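Local coordinates for YflH protein (Bacillus subtilis, PDB 3D0W) that is of unknown function but folds as an all-helical protein of the DUF3243 family and is found as an assembly of two copies, at residues A[27-30]-A[31-34]; A[38-41]-A[42-46]; A[61-65]-A[66-70]; A[86-89]-A[90-93]. One frame throughout, in Å; residues are numbered along the deposited sequence.

Interaction 1: residues A[27-30]-A[31-34]; sequences KDFE and EFKG
Lys27 opens the run by giving its carbonyl to the backbone of Glu31, O to N 2.8 Å, the first of four i to i+4 bonds that make these eight residues two turns of regular helix. Its O also touches the Glu31 side chain, with Glu31 CG 3.2 Å away, while the extended lysine chain runs off from the turn. Asp28 comes next and accepts from Phe32 N. Its carboxylate lies near that of Glu31, OD1 to OE1 3.8 Å, with the two planes only 3° apart; this proximity of like charges is probably softened by solvent, since both residues are exposed. Phe29 turns to the other side of the helix. This two-faced character is that of an amphipathic helix: in helix 23-48 the acidic groups look outward, whereas Phe29 and Phe32 reach Glu74 of helix 73-84 and pack on Glu80 and Leu77, respectively, of the second subunit. With CG set anti to the backbone N (chi1 177°), the Phe29 ring is carried along the helix toward Phe32 and Lys33, which both approach it obliquely. Its CE1 comes to 4.0 Å from Phe32 CD2, lying at the edge of the Phe32 ring near that ring's plane, and its CE2 meets Lys33 CD at 4.1 Å. The Lys33 chain, extended throughout, continues past the ring to put NZ in a hydrogen bond with Lys103 O. Phe29 O takes the straightest of the four backbone bonds, from Lys33 N at 174°. Glu30 ends the segment, its carbonyl accepting from Gly34 N at 2.9 Å.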
loop_
_atom_site.group_PDB
_atom_site.type_symbol
_atom_site.label_atom_id
_atom_site.label_comp_id
_atom_site.label_asym_id
_atom_site.label_seq_id
_atom_site.Cartn_x
_atom_site.Cartn_y
_atom_site.Cartn_z
ATOM N N LYS A 27 -0.032 -16.160 -4.156
ATOM C CA LYS A 27 0.906 -16.837 -3.275
ATOM C C LYS A 27 1.919 -15.849 -2.703
ATOM O O LYS A 27 2.196 -15.861 -1.500
ATOM C CB LYS A 27 1.624 -17.956 -4.035
ATOM C CG LYS A 27 2.143 -19.062 -3.140
ATOM C CD LYS A 27 2.760 -20.190 -3.947
ATOM C CE LYS A 27 3.239 -21.313 -3.039
ATOM N NZ LYS A 27 3.916 -22.400 -3.806
ATOM N N ASP A 28 2.466 -14.995 -3.561
ATOM C CA ASP A 28 3.432 -14.001 -3.114
ATOM C C ASP A 28 2.795 -13.114 -2.046
ATOM O O ASP A 28 3.434 -12.768 -1.053
ATOM C CB ASP A 28 3.905 -13.138 -4.290
ATOM C CG ASP A 28 5.164 -13.679 -4.951
ATOM O OD1 ASP A 28 5.587 -14.811 -4.616
ATOM O OD2 ASP A 28 5.728 -12.969 -5.810
ATOM N N PHE A 29 1.534 -12.745 -2.249
ATOM C CA PHE A 29 0.858 -11.907 -1.265
ATOM C C PHE A 29 0.653 -12.691 0.021
ATOM O O PHE A 29 0.864 -12.171 1.118
ATOM C CB PHE A 29 -0.499 -11.424 -1.774
ATOM C CG PHE A 29 -1.255 -10.611 -0.759
ATOM C CD1 PHE A 29 -0.873 -9.305 -0.474
ATOM C CD2 PHE A 29 -2.293 -11.182 -0.025
ATOM C CE1 PHE A 29 -1.515 -8.572 0.538
ATOM C CE2 PHE A 29 -2.939 -10.467 0.985
ATOM C CZ PHE A 29 -2.552 -9.162 1.271
ATOM N N GLU A 30 0.238 -13.948 -0.112
ATOM C CA GLU A 30 0.011 -14.789 1.054
ATOM C C GLU A 30 1.273 -14.906 1.887
ATOM O O GLU A 30 1.216 -14.879 3.118
ATOM C CB GLU A 30 -0.469 -16.182 0.630
ATOM C CG GLU A 30 -1.910 -16.207 0.153
ATOM C CD GLU A 30 -2.866 -15.564 1.148
ATOM O OE1 GLU A 30 -2.830 -15.930 2.348
ATOM O OE2 GLU A 30 -3.659 -14.695 0.728
ATOM N N GLU A 31 2.415 -15.030 1.214
ATOM C CA GLU A 31 3.692 -15.140 1.907
ATOM C C GLU A 31 4.029 -13.807 2.564
ATOM O O GLU A 31 4.495 -13.768 3.702
ATOM C CB GLU A 31 4.810 -15.526 0.935
ATOM C CG GLU A 31 4.672 -16.909 0.312
ATOM C CD GLU A 31 5.919 -17.320 -0.462
ATOM O OE1 GLU A 31 6.357 -16.555 -1.350
ATOM O OE2 GLU A 31 6.462 -18.410 -0.181
ATOM N N PHE A 32 3.800 -12.718 1.835
ATOM C CA PHE A 32 4.060 -11.374 2.344
ATOM C C PHE A 32 3.253 -11.175 3.626
ATOM O O PHE A 32 3.782 -10.779 4.661
ATOM C CB PHE A 32 3.642 -10.337 1.295
ATOM C CG PHE A 32 3.506 -8.942 1.838
ATOM C CD1 PHE A 32 4.619 -8.246 2.299
ATOM C CD2 PHE A 32 2.259 -8.325 1.894
ATOM C CE1 PHE A 32 4.492 -6.955 2.808
ATOM C CE2 PHE A 32 2.122 -7.037 2.401
ATOM C CZ PHE A 32 3.245 -6.350 2.860
ATOM N N LYS A 33 1.963 -11.465 3.539
ATOM C CA LYS A 33 1.062 -11.340 4.675
ATOM C C LYS A 33 1.571 -12.197 5.842
ATOM O O LYS A 33 1.559 -11.761 6.997
ATOM C CB LYS A 33 -0.340 -11.777 4.246
ATOM C CG LYS A 33 -1.423 -11.621 5.281
ATOM C CD LYS A 33 -2.753 -12.081 4.702
ATOM C CE LYS A 33 -3.797 -12.281 5.785
ATOM N NZ LYS A 33 -5.112 -12.664 5.203
ATOM N N GLY A 34 2.037 -13.406 5.537
ATOM C CA GLY A 34 2.549 -14.283 6.578
ATOM C C GLY A 34 3.800 -13.743 7.252
ATOM O O GLY A 34 4.031 -13.981 8.439
#

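Interaction 2: residues A[38-41]-A[42-46]; sequences KQVN and RGKKL
Across the join of 38-41 and 42-46 the backbone keeps its helical course: Arg42 N bonds to Lys38 O at 3.1 Å, Gly43 N to Gln39 O at 2.9 Å and Lys44 N to Val40 O at 2.7 Å. Val40 and Lys44, one turn apart, carry the side-chain contact. They lie side by side and point the same way, the valine placing CG1 anti to its own N (chi1 175°), where it meets Lys44 CE at 3.9 Å and CD at 4.0 Å. The lysine runs alongside this methyl, extended as far as its last torsion (chi4 -59°), where it bends, its NZ hydrogen-bonding to Val54 O beyond the helix. Both residues also touch Ser56 at the start of helix 56-65. With an alanine in place of Lys44, Val40 CG1 would probably lose its apolar cover and Val54 O its lysine donor, weakening the link between helix 23-48 and the following loop. Arg42 touches the preceding turn near its root, CG 3.3 Å from Lys38 O, before its bent chain leads away. The contact thus divides the labour within one lysine, whose methylenes serve an apolar neighbour while its ammonium group satisfies a backbone carbonyl.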
loop_
_atom_site.group_PDB
_atom_site.type_symbol
_atom_site.label_atom_id
_atom_site.label_comp_id
_atom_site.label_asym_id
_atom_site.label_seq_id
_atom_site.Cartn_x
_atom_site.Cartn_y
_atom_site.Cartn_z
ATOM N N LYS A 38 4.300 -12.713 11.075
ATOM C CA LYS A 38 5.452 -13.225 11.828
ATOM C C LYS A 38 6.048 -12.111 12.672
ATOM O O LYS A 38 6.394 -12.318 13.841
ATOM C CB LYS A 38 6.548 -13.762 10.894
ATOM C CG LYS A 38 6.214 -15.069 10.190
ATOM C CD LYS A 38 7.366 -16.081 10.274
ATOM C CE LYS A 38 8.586 -15.679 9.445
ATOM N NZ LYS A 38 9.307 -14.481 9.969
ATOM N N GLN A 39 6.177 -10.933 12.062
ATOM C CA GLN A 39 6.719 -9.756 12.736
ATOM C C GLN A 39 5.893 -9.450 13.977
ATOM O O GLN A 39 6.438 -9.211 15.053
ATOM C CB GLN A 39 6.658 -8.520 11.829
ATOM C CG GLN A 39 7.239 -8.661 10.434
ATOM C CD GLN A 39 8.734 -8.854 10.440
ATOM O OE1 GLN A 39 9.226 -9.975 10.527
ATOM N NE2 GLN A 39 9.470 -7.753 10.356
ATOM N N VAL A 40 4.573 -9.432 13.799
ATOM C CA VAL A 40 3.639 -9.125 14.879
ATOM C C VAL A 40 3.709 -10.122 16.032
ATOM O O VAL A 40 3.902 -9.731 17.179
ATOM C CB VAL A 40 2.183 -9.064 14.356
ATOM C CG1 VAL A 40 1.216 -8.871 15.517
ATOM C CG2 VAL A 40 2.040 -7.915 13.358
ATOM N N ASN A 41 3.554 -11.403 15.719
ATOM C CA ASN A 41 3.591 -12.449 16.738
ATOM C C ASN A 41 4.856 -12.380 17.572
ATOM O O ASN A 41 4.792 -12.383 18.794
ATOM C CB ASN A 41 3.464 -13.825 16.091
ATOM C CG ASN A 41 2.050 -14.123 15.645
ATOM O OD1 ASN A 41 1.805 -15.095 14.935
ATOM N ND2 ASN A 41 1.108 -13.291 16.070
ATOM N N ARG A 42 6.007 -12.312 16.913
ATOM C CA ARG A 42 7.268 -12.223 17.637
ATOM C C ARG A 42 7.299 -10.951 18.478
ATOM O O ARG A 42 7.730 -10.966 19.630
ATOM C CB ARG A 42 8.447 -12.225 16.662
ATOM C CG ARG A 42 8.632 -13.543 15.920
ATOM C CD ARG A 42 8.807 -14.705 16.895
ATOM N NE ARG A 42 9.852 -14.449 17.890
ATOM C CZ ARG A 42 11.132 -14.231 17.600
ATOM N NH1 ARG A 42 11.541 -14.236 16.337
ATOM N NH2 ARG A 42 12.005 -14.005 18.573
ATOM N N GLY A 43 6.838 -9.850 17.894
ATOM C CA GLY A 43 6.827 -8.591 18.613
ATOM C C GLY A 43 5.970 -8.682 19.861
ATOM O O GLY A 43 6.375 -8.256 20.940
ATOM N N LYS A 44 4.777 -9.246 19.719
ATOM C CA LYS A 44 3.884 -9.376 20.855
ATOM C C LYS A 44 4.475 -10.321 21.895
ATOM O O LYS A 44 4.327 -10.090 23.101
ATOM C CB LYS A 44 2.515 -9.871 20.393
ATOM C CG LYS A 44 1.686 -8.798 19.687
ATOM C CD LYS A 44 0.299 -9.311 19.342
ATOM C CE LYS A 44 -0.600 -8.189 18.852
ATOM N NZ LYS A 44 -0.725 -7.122 19.878
ATOM N N LYS A 45 5.152 -11.369 21.422
ATOM C CA LYS A 45 5.786 -12.354 22.302
ATOM C C LYS A 45 6.854 -11.714 23.179
ATOM O O LYS A 45 6.942 -12.000 24.370
ATOM C CB LYS A 45 6.441 -13.478 21.493
ATOM C CG LYS A 45 5.491 -14.362 20.697
ATOM C CD LYS A 45 4.439 -15.030 21.577
ATOM C CE LYS A 45 3.132 -14.245 21.580
ATOM N NZ LYS A 45 2.587 -14.092 20.193
ATOM N N LEU A 46 7.675 -10.858 22.580
ATOM C CA LEU A 46 8.735 -10.182 23.320
ATOM C C LEU A 46 8.179 -9.253 24.386
ATOM O O LEU A 46 8.726 -9.163 25.486
ATOM C CB LEU A 46 9.633 -9.395 22.367
ATOM C CG LEU A 46 10.518 -10.252 21.464
ATOM C CD1 LEU A 46 11.425 -9.354 20.633
ATOM C CD2 LEU A 46 11.356 -11.202 22.322
#

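Interaction 3: residues A[61-65]-A[66-70]; sequences GDYLA and KHEEP
A helix end and the loop that leaves it make up this local contact: 61-65 lies toward the C-terminal end of helix 56-65, whereas the loop 66-70 leads on toward helix 73-84. Two backbone bonds, each spanning three residues, close the turn, Lys66 N to Tyr63 O and His67 N to Leu64 O, both 3.1 Å. Each donor stands well above the plane of the carbonyl it meets, 62° out for Lys66 N, as the chain tightens from the wider helical spacing. His67 then takes a positive phi, which turns the backbone out of the helix. Its imidazole folds back over the last turn, presenting one face to Leu64 O, 3.8 Å above the ring plane, and bringing CD2 to 3.2 Å from Ala65 O; ND1 has a weak hydrogen bond to Gln79. The departing chain stays bound through a water that donates to Tyr63 O and accepts from Glu68 N at 2.7 Å, bridging the helix carbonyl and the loop. In this four-helix subunit Tyr63, on helix 56-65, stands between two neighbours: its ring packs on Leu36 and Gln39 of helix 23-48 and on Glu75 of helix 73-84. With CG anti to the backbone N (chi1 156°), the ring extends toward the loop, where Glu68 meets its edge: OE2 lies in the ring plane, 3.7 Å from Tyr63 CE1, and the carboxylate is turned 89° to the ring. The extended Glu68 chain makes this approach, and its OE2 is hydrogen-bonded to the hydroxyl of Tyr35. Farther on, Glu69 and Pro70 pack on Ile21 of the second subunit.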
loop_
_atom_site.group_PDB
_atom_site.type_symbol
_atom_site.label_atom_id
_atom_site.label_comp_id
_atom_site.label_asym_id
_atom_site.label_seq_id
_atom_site.Cartn_x
_atom_site.Cartn_y
_atom_site.Cartn_z
ATOM N N GLY A 61 4.970 -0.550 12.421
ATOM C CA GLY A 61 5.582 0.752 12.186
ATOM C C GLY A 61 7.091 0.653 12.348
ATOM O O GLY A 61 7.853 1.160 11.513
ATOM N N ASP A 62 7.524 -0.001 13.425
ATOM C CA ASP A 62 8.950 -0.194 13.666
ATOM C C ASP A 62 9.549 -0.987 12.505
ATOM O O ASP A 62 10.671 -0.723 12.071
ATOM C CB ASP A 62 9.192 -0.943 14.984
ATOM C CG ASP A 62 8.874 -0.097 16.208
ATOM O OD1 ASP A 62 8.802 1.144 16.083
ATOM O OD2 ASP A 62 8.710 -0.676 17.303
ATOM N N TYR A 63 8.795 -1.960 12.003
ATOM C CA TYR A 63 9.243 -2.783 10.879
ATOM C C TYR A 63 9.522 -1.910 9.650
ATOM O O TYR A 63 10.603 -1.980 9.049
ATOM C CB TYR A 63 8.177 -3.836 10.550
ATOM C CG TYR A 63 8.216 -4.356 9.126
ATOM C CD1 TYR A 63 9.323 -5.060 8.638
ATOM C CD2 TYR A 63 7.149 -4.136 8.263
ATOM C CE1 TYR A 63 9.358 -5.528 7.322
ATOM C CE2 TYR A 63 7.170 -4.597 6.953
ATOM C CZ TYR A 63 8.274 -5.291 6.488
ATOM O OH TYR A 63 8.281 -5.737 5.187
ATOM N N LEU A 64 8.548 -1.084 9.279
ATOM C CA LEU A 64 8.725 -0.209 8.133
ATOM C C LEU A 64 9.837 0.805 8.395
ATOM O O LEU A 64 10.540 1.210 7.472
ATOM C CB LEU A 64 7.393 0.484 7.795
ATOM C CG LEU A 64 6.325 -0.498 7.276
ATOM C CD1 LEU A 64 4.972 0.187 7.142
ATOM C CD2 LEU A 64 6.773 -1.064 5.928
ATOM N N ALA A 65 10.018 1.195 9.655
ATOM C CA ALA A 65 11.056 2.164 10.003
ATOM C C ALA A 65 12.466 1.610 9.779
ATOM O O ALA A 65 13.431 2.367 9.725
ATOM C CB ALA A 65 10.891 2.617 11.454
ATOM N N LYS A 66 12.579 0.291 9.642
ATOM C CA LYS A 66 13.873 -0.352 9.420
ATOM C C LYS A 66 14.394 -0.114 8.008
ATOM O O LYS A 66 15.600 -0.196 7.759
ATOM C CB LYS A 66 13.767 -1.857 9.655
ATOM C CG LYS A 66 13.581 -2.252 11.104
ATOM C CD LYS A 66 13.402 -3.764 11.227
ATOM C CE LYS A 66 13.428 -4.211 12.678
ATOM N NZ LYS A 66 12.459 -3.443 13.507
ATOM N N HIS A 67 13.480 0.180 7.088
ATOM C CA HIS A 67 13.838 0.410 5.698
ATOM C C HIS A 67 14.556 -0.806 5.108
ATOM O O HIS A 67 15.582 -0.677 4.448
ATOM C CB HIS A 67 14.717 1.660 5.572
ATOM C CG HIS A 67 14.025 2.924 5.984
ATOM N ND1 HIS A 67 12.901 3.399 5.343
ATOM C CD2 HIS A 67 14.280 3.796 6.988
ATOM C CE1 HIS A 67 12.494 4.509 5.933
ATOM N NE2 HIS A 67 13.313 4.771 6.935
ATOM N N GLU A 68 14.009 -1.990 5.356
ATOM C CA GLU A 68 14.581 -3.222 4.826
ATOM C C GLU A 68 14.439 -3.245 3.309
ATOM O O GLU A 68 13.459 -2.726 2.753
ATOM C CB GLU A 68 13.869 -4.436 5.428
ATOM C CG GLU A 68 13.998 -4.535 6.940
ATOM C CD GLU A 68 13.380 -5.800 7.505
ATOM O OE1 GLU A 68 13.432 -5.986 8.740
ATOM O OE2 GLU A 68 12.842 -6.608 6.719
ATOM N N GLU A 69 15.417 -3.845 2.633
ATOM C CA GLU A 69 15.389 -3.928 1.176
ATOM C C GLU A 69 14.158 -4.697 0.702
ATOM O O GLU A 69 13.941 -5.842 1.104
ATOM C CB GLU A 69 16.649 -4.626 0.663
ATOM C CG GLU A 69 16.761 -4.678 -0.856
ATOM C CD GLU A 69 17.948 -5.507 -1.317
ATOM O OE1 GLU A 69 19.093 -5.172 -0.942
ATOM O OE2 GLU A 69 17.741 -6.498 -2.048
ATOM N N PRO A 70 13.332 -4.077 -0.162
ATOM C CA PRO A 70 12.123 -4.734 -0.675
ATOM C C PRO A 70 12.445 -6.000 -1.472
ATOM O O PRO A 70 13.331 -5.998 -2.322
ATOM C CB PRO A 70 11.487 -3.650 -1.545
ATOM C CG PRO A 70 11.908 -2.376 -0.848
ATOM C CD PRO A 70 13.366 -2.661 -0.562
HETATM O O HOH W 1 11.569 -2.251 6.463
#

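Interaction 4: residues A[86-89]-A[90-93]; sequences DEDE and KEHL
Lys90 N binds Asp86 O at 3.0 Å and Leu93 N binds Glu89 O, two of four backbone bonds that carry helix 87-101 away from its N-cap. The closely knit part lies at that start, where Asp86 and Glu89 form a capping box. Asp86 OD1 accepts from Glu89 N at 2.9 Å and 168°, met nearly in line with its C-O bond; in return Glu89 OE1 takes Asp86 N at 2.9 Å through its anti lone pair. Asp86 reaches the helix end because its CG sits between the backbone N and the carbonyl carbon (chi1 61°), directing the carboxylate toward the N-H of Glu89. Glu89 OE1 has a second partner, Lys99 of the second subunit, in a salt bridge, so one oxygen serves both the cap and the subunit interface. The other flank is looser and faces solvent. There Asp88 and Glu91 bring like charges near each other, OD1 to OE1 3.7 Å, their carboxylates turned by 39°; nearness to the helix N-terminus and to water probably eases the repulsion. His92 lies on this exposed flank too, one ring face over Asp88 O, which stands 3.4 Å from the ring plane toward its rim. Toward helix 73-84, Lys90 makes a cation-pi contact with Trp82, while buried Leu93 packs on Leu81 and Trp82, joining this first part of helix 87-101 to the preceding helix.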
loop_
_atom_site.group_PDB
_atom_site.type_symbol
_atom_site.label_atom_id
_atom_site.label_comp_id
_atom_site.label_asym_id
_atom_site.label_seq_id
_atom_site.Cartn_x
_atom_site.Cartn_y
_atom_site.Cartn_z
ATOM N N ASP A 86 3.475 11.590 6.237
ATOM C CA ASP A 86 3.783 12.440 7.380
ATOM C C ASP A 86 3.482 11.583 8.612
ATOM O O ASP A 86 3.008 10.451 8.471
ATOM C CB ASP A 86 2.976 13.763 7.379
ATOM C CG ASP A 86 1.461 13.565 7.436
ATOM O OD1 ASP A 86 0.975 12.719 8.213
ATOM O OD2 ASP A 86 0.750 14.292 6.710
ATOM N N GLU A 87 3.738 12.104 9.809
ATOM C CA GLU A 87 3.538 11.319 11.027
ATOM C C GLU A 87 2.158 10.690 11.199
ATOM O O GLU A 87 2.055 9.529 11.618
ATOM C CB GLU A 87 3.884 12.155 12.260
ATOM C CG GLU A 87 4.030 11.326 13.528
ATOM C CD GLU A 87 4.777 12.073 14.621
ATOM O OE1 GLU A 87 4.288 13.141 15.048
ATOM O OE2 GLU A 87 5.854 11.596 15.049
ATOM N N ASP A 88 1.103 11.439 10.888
ATOM C CA ASP A 88 -0.254 10.908 11.008
ATOM C C ASP A 88 -0.502 9.811 9.980
ATOM O O ASP A 88 -1.093 8.780 10.297
ATOM C CB ASP A 88 -1.311 11.997 10.801
ATOM C CG ASP A 88 -1.390 12.968 11.955
ATOM O OD1 ASP A 88 -1.212 12.536 13.114
ATOM O OD2 ASP A 88 -1.651 14.168 11.705
ATOM N N GLU A 89 -0.063 10.040 8.746
ATOM C CA GLU A 89 -0.259 9.065 7.680
ATOM C C GLU A 89 0.467 7.750 7.955
ATOM O O GLU A 89 0.008 6.686 7.538
ATOM C CB GLU A 89 0.194 9.653 6.344
ATOM C CG GLU A 89 -0.654 10.852 5.890
ATOM C CD GLU A 89 -0.100 11.526 4.651
ATOM O OE1 GLU A 89 1.108 11.852 4.646
ATOM O OE2 GLU A 89 -0.872 11.737 3.688
ATOM N N LYS A 90 1.599 7.824 8.650
ATOM C CA LYS A 90 2.360 6.630 8.990
ATOM C C LYS A 90 1.590 5.807 10.021
ATOM O O LYS A 90 1.522 4.583 9.918
ATOM C CB LYS A 90 3.740 7.012 9.539
ATOM C CG LYS A 90 4.758 7.373 8.456
ATOM C CD LYS A 90 6.175 7.472 9.027
ATOM C CE LYS A 90 7.190 7.742 7.916
ATOM N NZ LYS A 90 8.598 7.766 8.405
ATOM N N GLU A 91 1.009 6.479 11.012
ATOM C CA GLU A 91 0.238 5.791 12.033
ATOM C C GLU A 91 -0.987 5.139 11.401
ATOM O O GLU A 91 -1.309 3.993 11.709
ATOM C CB GLU A 91 -0.208 6.773 13.127
ATOM C CG GLU A 91 0.934 7.596 13.706
ATOM C CD GLU A 91 0.498 8.498 14.844
ATOM O OE1 GLU A 91 -0.467 9.274 14.661
ATOM O OE2 GLU A 91 1.128 8.437 15.919
ATOM N N HIS A 92 -1.666 5.865 10.513
ATOM C CA HIS A 92 -2.852 5.335 9.853
ATOM C C HIS A 92 -2.562 4.187 8.882
ATOM O O HIS A 92 -3.339 3.231 8.802
ATOM C CB HIS A 92 -3.608 6.456 9.134
ATOM C CG HIS A 92 -4.275 7.420 10.069
ATOM N ND1 HIS A 92 -5.039 8.478 9.629
ATOM C CD2 HIS A 92 -4.302 7.474 11.422
ATOM C CE1 HIS A 92 -5.510 9.143 10.670
ATOM N NE2 HIS A 92 -5.077 8.554 11.770
ATOM N N LEU A 93 -1.453 4.270 8.151
ATOM C CA LEU A 93 -1.100 3.203 7.218
ATOM C C LEU A 93 -0.735 1.927 7.986
ATOM O O LEU A 93 -1.014 0.811 7.525
ATOM C CB LEU A 93 0.074 3.616 6.326
ATOM C CG LEU A 93 0.579 2.532 5.360
ATOM C CD1 LEU A 93 -0.516 2.146 4.362
ATOM C CD2 LEU A 93 1.804 3.043 4.626
#

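Overall arrangement
The four contacts come in series along the chain. Interactions 1 and 2 occupy the long helix 23-48, their centres about 17 Å apart; interaction 3 marks the exit from helix 56-65, and interaction 4 the start of helix 87-101. Interactions 2 and 3 touch where helix 23-48 packs on helix 56-65, Gln39 NE2 coming to 3.2 Å from Tyr63 CD1. Interactions 1 and 4, with centres about 23 Å apart, lie on opposite sides of the chain's centre. Helix 73-84, which holds none of the segments, is packed against by side chains of interactions 1, 3 and 4. These same three also meet the second subunit, so three of the four contacts lie within reach of the subunit interface.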